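Local coordinates for bifunctional protein FolD (PDB 6V6Y), which binds NADP and probably catalyses oxidation of 5,10-methylenetetrahydrofolate to the methenyl form and its hydrolysis to 10-formyltetrahydrofolate in one-carbon metabolism, at residues R208-K214 and L236-E242; T196-L202 and W216-I222. Residues are numbered along the deposited sequence.

In the fold
Both interactions belong to the Rossmann-type NAD(P)-binding domain, and their centres are about 14 Å apart. Along the chain the segments alternate: 196-202, 208-214, 216-222, 236-242. Interaction 2 pairs the beginnings of the neighbouring parallel strands 201-204 and 222-225 in the six-stranded sheet. Interaction 1 joins the loop that follows strand 201-204 to the loop that follows strand 234-236, and holds Arg208 of the NADP pocket. The two contacts touch where Leu211 CD1 lies 3.3 Å from Trp216 CH2 and Val212 CG1 3.9 Å from Val217 CG2. They thus adjoin, one reaching the adenine through Arg208, the other lying at the strand beginnings, where Arg198 forms a salt bridge with Glu157 of the second subunit.

Interaction 1: residues R208-K214 and L236-E242; sequences RPHLVRK and LGDVHPE. With NAP (NADP nicotinamide-adenine-dinucleotide phosphate), chain B.
Two loops of the Rossmann-type NAD(P)-binding domain meet beside the cofactor, joined by a single backbone bridge between Val212 and Val239 (CA-CA 4.6 Å). Residues 208-211 form a type II turn with His210 at positive phi (53°), its ring in the m rotamer. Leu236 begins the second segment: its CD2 makes a CH-pi contact over one face of the His210 ring, 3.9 Å from the centroid, and packs 3.9 Å from Pro209 CB. Gly237 O accepts His210 N at 2.9 Å. Asp238 suits its place because N-H donors surround its carboxylate: OD1 receives the side-chain amide ND2 of Asn229 and, weakly, Arg208 N (2.9 Å), while OD2 takes backbone N of Val206 and Gly207; Asp238 O accepts Val212 N at 3.0 Å. Arg208 leads off to the adenine, its NE 3.1 Å from NAP N7A. The CA-CB bond of buried Val239 points away from 208-214; its side chain packs on Val204, with CG2 still 4.3 Å from Val212 CB. His240 N donates to Val212 O (2.9 Å). The His240 ring (chi1 t) has the flat Arg213 guanidinium stacked on it, centres 4.0 Å apart, and its face meets the His210 edge in an offset edge-to-face pair, centroids 5.1 Å apart, planes at 72°. Pro241 CD closes the other His210 face, 3.4 Å from the centroid. Glu242 (chi1 p) salt-bridges Arg213, NE to OE1 at 2.8 Å and NH2 to OE2 at 3.1 Å; OE1 also accepts Lys214 N at 2.9 Å.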
ATOM      1  N   ARG A 208      11.294  -7.162 -19.119  1.00 54.80           N
ATOM      2  CA  ARG A 208      11.442  -7.051 -20.572  1.00 54.13           C
ATOM      3  C   ARG A 208      12.893  -6.666 -20.819  1.00 56.28           C
ATOM      4  O   ARG A 208      13.317  -5.570 -20.399  1.00 57.36           O
ATOM      5  CB  ARG A 208      10.480  -6.015 -21.179  1.00 51.63           C
ATOM      6  CG  ARG A 208       8.992  -6.101 -20.724  1.00 53.43           C
ATOM      7  CD  ARG A 208       8.360  -7.488 -20.929  1.00 61.56           C
ATOM      8  NE  ARG A 208       6.896  -7.517 -20.746  1.00 68.08           N
ATOM      9  CZ  ARG A 208       6.252  -8.346 -19.905  1.00 75.17           C
ATOM     10  NH1 ARG A 208       6.944  -9.211 -19.155  1.00 67.21           N
ATOM     11  NH2 ARG A 208       4.916  -8.314 -19.797  1.00 66.52           N
ATOM     12  N   PRO A 209      13.693  -7.508 -21.478  1.00 56.54           N
ATOM     13  CA  PRO A 209      15.137  -7.233 -21.581  1.00 55.52           C
ATOM     14  C   PRO A 209      15.428  -5.946 -22.341  1.00 53.82           C
ATOM     15  O   PRO A 209      14.941  -5.739 -23.452  1.00 60.28           O
ATOM     16  CB  PRO A 209      15.688  -8.457 -22.323  1.00 55.79           C
ATOM     17  CG  PRO A 209      14.596  -9.471 -22.338  1.00 60.11           C
ATOM     18  CD  PRO A 209      13.300  -8.748 -22.167  1.00 55.10           C
ATOM     19  N   HIS A 210      16.228  -5.076 -21.720  1.00 51.51           N
ATOM     20  CA  HIS A 210      16.710  -3.836 -22.338  1.00 54.52           C
ATOM     21  C   HIS A 210      15.576  -2.981 -22.907  1.00 55.60           C
ATOM     22  O   HIS A 210      15.768  -2.228 -23.871  1.00 55.46           O
ATOM     23  CB  HIS A 210      17.749  -4.130 -23.418  1.00 56.65           C
ATOM     24  CG  HIS A 210      18.983  -4.790 -22.895  1.00 59.37           C
ATOM     25  ND1 HIS A 210      20.083  -5.045 -23.686  1.00 58.90           N
ATOM     26  CD2 HIS A 210      19.290  -5.254 -21.660  1.00 60.19           C
ATOM     27  CE1 HIS A 210      21.016  -5.636 -22.960  1.00 56.22           C
ATOM     28  NE2 HIS A 210      20.563  -5.769 -21.726  1.00 63.30           N
ATOM     29  N   LEU A 211      14.395  -3.073 -22.291  1.00 54.52           N
ATOM     30  CA  LEU A 211      13.252  -2.265 -22.712  1.00 52.49           C
ATOM     31  C   LEU A 211      13.547  -0.769 -22.605  1.00 50.63           C
ATOM     32  O   LEU A 211      13.284  -0.003 -23.541  1.00 54.69           O
ATOM     33  CB  LEU A 211      12.037  -2.668 -21.876  1.00 51.93           C
ATOM     34  CG  LEU A 211      10.596  -2.214 -22.103  1.00 53.14           C
ATOM     35  CD1 LEU A 211      10.315  -0.971 -21.340  1.00 47.11           C
ATOM     36  CD2 LEU A 211      10.350  -1.987 -23.556  1.00 49.94           C
ATOM     37  N   VAL A 212      14.132  -0.332 -21.495  1.00 51.00           N
ATOM     38  CA  VAL A 212      14.315   1.100 -21.251  1.00 53.45           C
ATOM     39  C   VAL A 212      15.545   1.617 -22.002  1.00 53.58           C
ATOM     40  O   VAL A 212      16.677   1.191 -21.736  1.00 52.96           O
ATOM     41  CB  VAL A 212      14.422   1.387 -19.746  1.00 52.76           C
ATOM     42  CG1 VAL A 212      14.762   2.869 -19.481  1.00 45.16           C
ATOM     43  CG2 VAL A 212      13.130   0.974 -19.049  1.00 45.27           C
ATOM     44  N   ARG A 213      15.326   2.562 -22.918  1.00 51.79           N
ATOM     45  CA  ARG A 213      16.369   3.154 -23.748  1.00 50.62           C
ATOM     46  C   ARG A 213      16.795   4.503 -23.173  1.00 51.09           C
ATOM     47  O   ARG A 213      16.190   5.026 -22.238  1.00 53.06           O
ATOM     48  CB  ARG A 213      15.881   3.319 -25.195  1.00 52.08           C
ATOM     49  CG  ARG A 213      15.143   2.096 -25.768  1.00 51.55           C
ATOM     50  CD  ARG A 213      16.055   0.882 -25.894  1.00 55.18           C
ATOM     51  NE  ARG A 213      17.312   1.220 -26.571  1.00 59.28           N
ATOM     52  CZ  ARG A 213      17.750   0.643 -27.688  1.00 58.54           C
ATOM     53  NH1 ARG A 213      17.038  -0.313 -28.264  1.00 52.75           N
ATOM     54  NH2 ARG A 213      18.905   1.025 -28.232  1.00 56.08           N
ATOM     55  N   LYS A 214      17.852   5.081 -23.750  1.00 52.55           N
ATOM     56  CA  LYS A 214      18.438   6.264 -23.127  1.00 51.01           C
ATOM     57  C   LYS A 214      17.539   7.483 -23.261  1.00 49.13           C
ATOM     58  O   LYS A 214      17.618   8.408 -22.438  1.00 45.44           O
ATOM     59  CB  LYS A 214      19.820   6.553 -23.718  1.00 53.12           C
ATOM     60  CG  LYS A 214      19.903   6.570 -25.235  1.00 57.82           C
ATOM     61  CD  LYS A 214      21.210   7.217 -25.690  1.00 58.06           C
ATOM     62  CE  LYS A 214      21.686   6.676 -27.042  1.00 64.20           C
ATOM     63  NZ  LYS A 214      20.933   7.257 -28.200  1.00 62.55           N
ATOM     64  N   LEU A 236      20.034 -10.484 -18.611  1.00 65.13           N
ATOM     65  CA  LEU A 236      19.804  -9.140 -19.126  1.00 62.81           C
ATOM     66  C   LEU A 236      18.859  -8.398 -18.193  1.00 57.38           C
ATOM     67  O   LEU A 236      17.825  -8.946 -17.789  1.00 52.40           O
ATOM     68  CB  LEU A 236      19.211  -9.190 -20.535  1.00 61.91           C
ATOM     69  CG  LEU A 236      20.189  -8.980 -21.686  1.00 65.73           C
ATOM     70  CD1 LEU A 236      21.383  -9.935 -21.577  1.00 67.14           C
ATOM     71  CD2 LEU A 236      19.446  -9.159 -23.000  1.00 64.19           C
ATOM     72  N   GLY A 237      19.216  -7.164 -17.851  1.00 52.76           N
ATOM     73  CA  GLY A 237      18.314  -6.305 -17.117  1.00 52.12           C
ATOM     74  C   GLY A 237      17.168  -5.811 -17.992  1.00 52.90           C
ATOM     75  O   GLY A 237      17.066  -6.109 -19.185  1.00 51.67           O
ATOM     76  N   ASP A 238      16.262  -5.059 -17.362  1.00 50.15           N
ATOM     77  CA  ASP A 238      15.213  -4.381 -18.115  1.00 50.06           C
ATOM     78  C   ASP A 238      15.696  -3.090 -18.738  1.00 48.87           C
ATOM     79  O   ASP A 238      14.966  -2.492 -19.531  1.00 52.07           O
ATOM     80  CB  ASP A 238      14.018  -4.044 -17.235  1.00 44.89           C
ATOM     81  CG  ASP A 238      13.384  -5.254 -16.634  1.00 49.85           C
ATOM     82  OD1 ASP A 238      13.406  -6.325 -17.275  1.00 50.79           O
ATOM     83  OD2 ASP A 238      12.850  -5.123 -15.518  1.00 47.38           O
ATOM     84  N   VAL A 239      16.888  -2.638 -18.382  1.00 48.76           N
ATOM     85  CA  VAL A 239      17.414  -1.356 -18.817  1.00 50.37           C
ATOM     86  C   VAL A 239      18.526  -1.607 -19.833  1.00 53.00           C
ATOM     87  O   VAL A 239      19.422  -2.425 -19.595  1.00 52.62           O
ATOM     88  CB  VAL A 239      17.911  -0.545 -17.611  1.00 49.58           C
ATOM     89  CG1 VAL A 239      18.485   0.767 -18.069  1.00 48.48           C
ATOM     90  CG2 VAL A 239      16.758  -0.345 -16.595  1.00 44.12           C
ATOM     91  N   HIS A 240      18.453  -0.925 -20.966  1.00 51.84           N
ATOM     92  CA  HIS A 240      19.473  -1.069 -21.993  1.00 52.62           C
ATOM     93  C   HIS A 240      20.801  -0.472 -21.525  1.00 51.63           C
ATOM     94  O   HIS A 240      20.821   0.642 -20.987  1.00 48.33           O
ATOM     95  CB  HIS A 240      19.025  -0.372 -23.279  1.00 57.36           C
ATOM     96  CG  HIS A 240      19.808  -0.782 -24.483  1.00 57.82           C
ATOM     97  ND1 HIS A 240      21.028  -0.228 -24.802  1.00 55.49           N
ATOM     98  CD2 HIS A 240      19.556  -1.718 -25.432  1.00 57.65           C
ATOM     99  CE1 HIS A 240      21.490  -0.796 -25.902  1.00 57.33           C
ATOM    100  NE2 HIS A 240      20.618  -1.706 -26.302  1.00 57.98           N
ATOM    101  N   PRO A 241      21.929  -1.166 -21.745  1.00 54.38           N
ATOM    102  CA  PRO A 241      23.229  -0.641 -21.270  1.00 52.40           C
ATOM    103  C   PRO A 241      23.595   0.725 -21.827  1.00 49.08           C
ATOM    104  O   PRO A 241      24.390   1.429 -21.195  1.00 49.72           O
ATOM    105  CB  PRO A 241      24.247  -1.716 -21.700  1.00 51.11           C
ATOM    106  CG  PRO A 241      23.474  -2.764 -22.452  1.00 54.38           C
ATOM    107  CD  PRO A 241      22.011  -2.582 -22.143  1.00 56.67           C
ATOM    108  N   GLU A 242      23.012   1.151 -22.954  1.00 49.43           N
ATOM    109  CA  GLU A 242      23.259   2.507 -23.439  1.00 51.86           C
ATOM    110  C   GLU A 242      22.884   3.573 -22.415  1.00 51.59           C
ATOM    111  O   GLU A 242      23.342   4.716 -22.531  1.00 49.33           O
ATOM    112  CB  GLU A 242      22.485   2.751 -24.731  1.00 53.01           C
ATOM    113  CG  GLU A 242      20.988   2.923 -24.515  1.00 55.78           C
ATOM    114  CD  GLU A 242      20.220   3.057 -25.819  1.00 60.64           C
ATOM    115  OE1 GLU A 242      18.982   3.271 -25.769  1.00 55.87           O
ATOM    116  OE2 GLU A 242      20.860   2.950 -26.895  1.00 61.67           O
TER
HETATM  117  PA  NAP B 301       5.402  -8.895 -12.680  1.00 44.48           P
HETATM  118  O1A NAP B 301       5.726 -10.204 -13.291  1.00 44.70           O
HETATM  119  O2A NAP B 301       4.205  -8.988 -11.815  1.00 44.23           O
HETATM  120  O5B NAP B 301       5.205  -7.789 -13.832  1.00 44.99           O
HETATM  121  C5B NAP B 301       5.989  -6.618 -13.804  1.00 44.84           C
HETATM  122  C4B NAP B 301       5.149  -5.384 -14.111  1.00 44.43           C
HETATM  123  O4B NAP B 301       5.760  -4.630 -15.137  1.00 44.88           O
HETATM  124  C3B NAP B 301       3.742  -5.720 -14.576  1.00 44.25           C
HETATM  125  O3B NAP B 301       2.846  -5.535 -13.505  1.00 43.59           O
HETATM  126  C2B NAP B 301       3.457  -4.777 -15.736  1.00 44.36           C
HETATM  127  O2B NAP B 301       2.452  -3.832 -15.437  1.00 43.74           O
HETATM  128  C1B NAP B 301       4.779  -4.057 -15.980  1.00 44.86           C
HETATM  129  N9A NAP B 301       5.171  -4.165 -17.398  1.00 46.34           N
HETATM  130  C8A NAP B 301       5.475  -5.320 -18.073  1.00 49.08           C
HETATM  131  N7A NAP B 301       5.781  -5.003 -19.351  1.00 50.16           N
HETATM  132  C5A NAP B 301       5.679  -3.664 -19.504  1.00 48.30           C
HETATM  133  C6A NAP B 301       5.883  -2.828 -20.595  1.00 47.70           C
HETATM  134  N6A NAP B 301       6.249  -3.335 -21.768  1.00 48.94           N
HETATM  135  N1A NAP B 301       5.701  -1.467 -20.455  1.00 46.16           N
HETATM  136  C2A NAP B 301       5.321  -0.949 -19.234  1.00 45.29           C
HETATM  137  N3A NAP B 301       5.122  -1.786 -18.154  1.00 45.11           N
HETATM  138  C4A NAP B 301       5.294  -3.124 -18.285  1.00 46.01           C
HETATM  139  O3  NAP B 301       6.673  -8.343 -11.861  1.00 44.41           O
HETATM  140  PN  NAP B 301       7.845  -9.092 -11.051  1.00 44.63           P
HETATM  141  O1N NAP B 301       7.278 -10.313 -10.436  1.00 44.40           O
HETATM  142  O2N NAP B 301       8.543  -8.093 -10.212  1.00 44.09           O
HETATM  143  O5D NAP B 301       8.829  -9.535 -12.245  1.00 45.68           O
HETATM  144  C5D NAP B 301       9.451  -8.550 -13.039  1.00 46.16           C
HETATM  145  C4D NAP B 301      10.914  -8.900 -13.274  1.00 46.83           C
HETATM  146  O4D NAP B 301      11.687  -8.644 -12.114  1.00 46.21           O
HETATM  147  C3D NAP B 301      11.072 -10.377 -13.609  1.00 47.89           C
HETATM  148  O3D NAP B 301      11.743 -10.517 -14.838  1.00 49.65           O
HETATM  149  C2D NAP B 301      11.919 -10.947 -12.495  1.00 47.80           C
HETATM  150  O2D NAP B 301      12.910 -11.797 -13.023  1.00 50.29           O
HETATM  151  C1D NAP B 301      12.559  -9.728 -11.861  1.00 46.82           C
HETATM  152  N1N NAP B 301      12.755  -9.935 -10.414  1.00 46.03           N
HETATM  153  C2N NAP B 301      14.017  -9.870  -9.901  1.00 46.49           C
HETATM  154  C3N NAP B 301      14.234 -10.065  -8.544  1.00 45.49           C
HETATM  155  C7N NAP B 301      15.610  -9.883  -7.978  1.00 44.74           C
HETATM  156  O7N NAP B 301      15.840 -10.192  -6.623  1.00 43.54           O
HETATM  157  N7N NAP B 301      16.578  -9.431  -8.771  1.00 45.11           N
HETATM  158  C4N NAP B 301      13.158 -10.322  -7.704  1.00 44.67           C
HETATM  159  C5N NAP B 301      11.877 -10.384  -8.237  1.00 45.05           C
HETATM  160  C6N NAP B 301      11.686 -10.188  -9.601  1.00 45.50           C
HETATM  161  P2B NAP B 301       0.893  -4.244 -15.380  1.00 43.59           P
HETATM  162  O1X NAP B 301       0.595  -4.914 -14.059  1.00 43.67           O
HETATM  163  O2X NAP B 301       0.062  -2.989 -15.501  1.00 43.72           O
HETATM  164  O3X NAP B 301       0.567  -5.188 -16.512  1.00 43.90           O

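Interaction 2: residues T196-L202 and W216-I222; sequences TRRAQVL and WVREGAI
Arg218 stretches a fully extended side chain, all four chi angles near 180°, along the 196-200 backbone. Its NH1 donates to Arg198 O (3.0 Å), Gln200 CG lies over one guanidinium face, 3.6 Å from Arg218 NH1, and Arg218 CB sits 3.2 Å from Arg197 O. A long aliphatic shaft with a charged end suits this exposed position. Residues 196-199 make a type I turn, and a water links it to the other segment, donating to Thr196 O (2.9 Å) and Ala199 O (2.8 Å) while accepting Arg218 N (3.0 Å). A type II turn, Arg218 to Ala221, with Gly220 at phi 73°, then brings the chain into Ile222. Here two neighbouring inner strands of the parallel Rossmann-type sheet start to pair: Ile222 N donates to Gln200 O and Leu202 N to Ile222 O, each at 2.8 Å, straddling Val201. Val201 CA and Ile222 CA are 4.7 Å apart. These beta-branched residues share one sheet face, packed on Leu146 of helix 137-148. Trp216 points its CA-CB bond away from 196-202, and its indole (chi1 m) covers Leu192, Pro193 and Leu211. Trp216 O lies 2.7 Å from Thr196 OG1, a hydroxyl whose single proton could instead serve Pro193 O.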
ATOM      1  N   THR A 196       8.922   8.311 -17.462  1.00 40.64           N
ATOM      2  CA  THR A 196      10.215   7.969 -16.871  1.00 43.31           C
ATOM      3  C   THR A 196      11.213   9.120 -16.976  1.00 43.30           C
ATOM      4  O   THR A 196      12.035   9.294 -16.070  1.00 40.25           O
ATOM      5  CB  THR A 196      10.776   6.688 -17.486  1.00 44.12           C
ATOM      6  OG1 THR A 196      11.000   6.851 -18.893  1.00 41.69           O
ATOM      7  CG2 THR A 196       9.814   5.535 -17.237  1.00 38.10           C
ATOM      8  N   ARG A 197      11.087   9.975 -18.001  1.00 45.42           N
ATOM      9  CA  ARG A 197      12.021  11.088 -18.181  1.00 45.52           C
ATOM     10  C   ARG A 197      12.015  12.063 -17.007  1.00 46.54           C
ATOM     11  O   ARG A 197      12.966  12.838 -16.854  1.00 49.12           O
ATOM     12  CB  ARG A 197      11.700  11.842 -19.477  1.00 47.40           C
ATOM     13  CG  ARG A 197      12.544  11.417 -20.682  1.00 52.70           C
ATOM     14  CD  ARG A 197      12.379  12.364 -21.895  1.00 53.34           C
ATOM     15  NE  ARG A 197      11.008  12.396 -22.416  1.00 55.32           N
ATOM     16  CZ  ARG A 197      10.531  11.571 -23.349  1.00 54.35           C
ATOM     17  NH1 ARG A 197      11.307  10.635 -23.876  1.00 49.33           N
ATOM     18  NH2 ARG A 197       9.267  11.679 -23.756  1.00 59.48           N
ATOM     19  N   ARG A 198      10.969  12.055 -16.182  1.00 46.33           N
ATOM     20  CA  ARG A 198      10.917  12.937 -15.023  1.00 44.66           C
ATOM     21  C   ARG A 198      11.774  12.461 -13.864  1.00 47.70           C
ATOM     22  O   ARG A 198      12.110  13.271 -12.987  1.00 46.81           O
ATOM     23  CB  ARG A 198       9.486  13.065 -14.520  1.00 49.04           C
ATOM     24  CG  ARG A 198       8.432  13.154 -15.605  1.00 55.91           C
ATOM     25  CD  ARG A 198       7.067  13.138 -14.965  1.00 56.47           C
ATOM     26  NE  ARG A 198       6.018  13.007 -15.961  1.00 61.77           N
ATOM     27  CZ  ARG A 198       4.825  12.465 -15.716  1.00 63.27           C
ATOM     28  NH1 ARG A 198       4.528  12.006 -14.496  1.00 57.60           N
ATOM     29  NH2 ARG A 198       3.929  12.396 -16.694  1.00 58.58           N
ATOM     30  N   ALA A 199      12.118  11.172 -13.835  1.00 39.86           N
ATOM     31  CA  ALA A 199      12.680  10.563 -12.636  1.00 45.70           C
ATOM     32  C   ALA A 199      14.126  11.002 -12.411  1.00 42.16           C
ATOM     33  O   ALA A 199      14.969  10.858 -13.298  1.00 44.11           O
ATOM     34  CB  ALA A 199      12.608   9.036 -12.733  1.00 38.29           C
ATOM     35  N   GLN A 200      14.399  11.542 -11.218  1.00 39.40           N
ATOM     36  CA  GLN A 200      15.761  11.610 -10.711  1.00 40.69           C
ATOM     37  C   GLN A 200      16.252  10.240 -10.251  1.00 41.99           C
ATOM     38  O   GLN A 200      17.441   9.933 -10.375  1.00 39.48           O
ATOM     39  CB  GLN A 200      15.847  12.599  -9.551  1.00 40.41           C
ATOM     40  CG  GLN A 200      15.353  14.005  -9.851  1.00 46.69           C
ATOM     41  CD  GLN A 200      15.197  14.825  -8.574  1.00 49.45           C
ATOM     42  OE1 GLN A 200      14.327  14.537  -7.735  1.00 43.78           O
ATOM     43  NE2 GLN A 200      16.063  15.828  -8.399  1.00 42.63           N
ATOM     44  N   VAL A 201      15.363   9.411  -9.701  1.00 40.24           N
ATOM     45  CA  VAL A 201      15.659   8.007  -9.423  1.00 36.36           C
ATOM     46  C   VAL A 201      14.633   7.190 -10.190  1.00 41.74           C
ATOM     47  O   VAL A 201      13.420   7.394 -10.022  1.00 41.51           O
ATOM     48  CB  VAL A 201      15.626   7.686  -7.916  1.00 39.37           C
ATOM     49  CG1 VAL A 201      15.948   6.206  -7.648  1.00 35.02           C
ATOM     50  CG2 VAL A 201      16.572   8.603  -7.136  1.00 37.16           C
ATOM     51  N   LEU A 202      15.112   6.290 -11.048  1.00 38.15           N
ATOM     52  CA  LEU A 202      14.257   5.437 -11.868  1.00 36.99           C
ATOM     53  C   LEU A 202      14.511   3.980 -11.498  1.00 39.83           C
ATOM     54  O   LEU A 202      15.650   3.500 -11.588  1.00 39.40           O
ATOM     55  CB  LEU A 202      14.527   5.683 -13.351  1.00 34.74           C
ATOM     56  CG  LEU A 202      13.725   4.838 -14.340  1.00 37.43           C
ATOM     57  CD1 LEU A 202      12.243   5.212 -14.310  1.00 38.26           C
ATOM     58  CD2 LEU A 202      14.291   5.019 -15.726  1.00 38.44           C
ATOM     59  N   TRP A 216      14.482   7.505 -22.724  1.00 49.44           N
ATOM     60  CA  TRP A 216      13.558   7.427 -21.603  1.00 49.54           C
ATOM     61  C   TRP A 216      14.128   8.005 -20.318  1.00 49.49           C
ATOM     62  O   TRP A 216      13.379   8.151 -19.346  1.00 46.42           O
ATOM     63  CB  TRP A 216      13.163   5.985 -21.307  1.00 44.97           C
ATOM     64  CG  TRP A 216      12.624   5.164 -22.435  1.00 46.22           C
ATOM     65  CD1 TRP A 216      12.937   5.253 -23.767  1.00 48.55           C
ATOM     66  CD2 TRP A 216      11.706   4.071 -22.310  1.00 47.97           C
ATOM     67  NE1 TRP A 216      12.257   4.290 -24.475  1.00 48.00           N
ATOM     68  CE2 TRP A 216      11.493   3.553 -23.605  1.00 49.58           C
ATOM     69  CE3 TRP A 216      11.021   3.495 -21.224  1.00 46.39           C
ATOM     70  CZ2 TRP A 216      10.625   2.487 -23.849  1.00 49.63           C
ATOM     71  CZ3 TRP A 216      10.160   2.439 -21.465  1.00 48.24           C
ATOM     72  CH2 TRP A 216       9.971   1.943 -22.772  1.00 51.23           C
ATOM     73  N   VAL A 217      15.423   8.301 -20.266  1.00 44.63           N
ATOM     74  CA  VAL A 217      16.097   8.553 -19.001  1.00 47.25           C
ATOM     75  C   VAL A 217      16.515  10.012 -18.923  1.00 45.80           C
ATOM     76  O   VAL A 217      17.088  10.561 -19.872  1.00 47.44           O
ATOM     77  CB  VAL A 217      17.297   7.608 -18.807  1.00 46.80           C
ATOM     78  CG1 VAL A 217      17.917   7.810 -17.432  1.00 44.15           C
ATOM     79  CG2 VAL A 217      16.843   6.170 -18.964  1.00 42.48           C
ATOM     80  N   ARG A 218      16.236  10.624 -17.778  1.00 44.94           N
ATOM     81  CA  ARG A 218      16.701  11.968 -17.476  1.00 45.84           C
ATOM     82  C   ARG A 218      18.216  12.005 -17.309  1.00 48.44           C
ATOM     83  O   ARG A 218      18.812  11.135 -16.661  1.00 47.46           O
ATOM     84  CB  ARG A 218      16.035  12.453 -16.191  1.00 43.89           C
ATOM     85  CG  ARG A 218      16.329  13.878 -15.806  1.00 41.29           C
ATOM     86  CD  ARG A 218      15.336  14.333 -14.748  1.00 51.38           C
ATOM     87  NE  ARG A 218      15.768  15.571 -14.111  1.00 58.27           N
ATOM     88  CZ  ARG A 218      15.095  16.190 -13.151  1.00 60.58           C
ATOM     89  NH1 ARG A 218      13.952  15.679 -12.721  1.00 61.20           N
ATOM     90  NH2 ARG A 218      15.566  17.313 -12.613  1.00 63.38           N
ATOM     91  N   GLU A 219      18.831  13.046 -17.859  1.00 48.70           N
ATOM     92  CA  GLU A 219      20.256  13.281 -17.653  1.00 51.19           C
ATOM     93  C   GLU A 219      20.594  13.276 -16.163  1.00 50.18           C
ATOM     94  O   GLU A 219      19.930  13.938 -15.358  1.00 49.43           O
ATOM     95  CB  GLU A 219      20.655  14.621 -18.292  1.00 47.78           C
ATOM     96  CG  GLU A 219      22.128  14.989 -18.158  1.00 54.19           C
ATOM     97  CD  GLU A 219      23.037  14.065 -18.975  1.00 67.62           C
ATOM     98  OE1 GLU A 219      22.698  13.800 -20.158  1.00 67.60           O
ATOM     99  OE2 GLU A 219      24.084  13.598 -18.438  1.00 73.54           O
ATOM    100  N   GLY A 220      21.626  12.509 -15.797  1.00 42.84           N
ATOM    101  CA  GLY A 220      22.048  12.419 -14.404  1.00 43.89           C
ATOM    102  C   GLY A 220      21.137  11.621 -13.490  1.00 44.45           C
ATOM    103  O   GLY A 220      21.230  11.758 -12.265  1.00 41.58           O
ATOM    104  N   ALA A 221      20.257  10.791 -14.040  1.00 40.62           N
ATOM    105  CA  ALA A 221      19.362  10.007 -13.202  1.00 42.63           C
ATOM    106  C   ALA A 221      20.113   8.856 -12.549  1.00 43.74           C
ATOM    107  O   ALA A 221      21.119   8.366 -13.072  1.00 44.45           O
ATOM    108  CB  ALA A 221      18.199   9.460 -14.023  1.00 38.98           C
ATOM    109  N   ILE A 222      19.625   8.440 -11.381  1.00 43.05           N
ATOM    110  CA  ILE A 222      20.055   7.197 -10.739  1.00 41.85           C
ATOM    111  C   ILE A 222      19.098   6.103 -11.192  1.00 40.91           C
ATOM    112  O   ILE A 222      17.892   6.182 -10.925  1.00 43.06           O
ATOM    113  CB  ILE A 222      20.043   7.329  -9.207  1.00 44.76           C
ATOM    114  CG1 ILE A 222      20.752   8.611  -8.764  1.00 45.16           C
ATOM    115  CG2 ILE A 222      20.598   6.069  -8.530  1.00 43.13           C
ATOM    116  CD1 ILE A 222      22.219   8.474  -8.572  1.00 49.42           C
TER
HETATM  117  O   HOH W   1      14.888   9.170 -15.552  1.00 42.08           O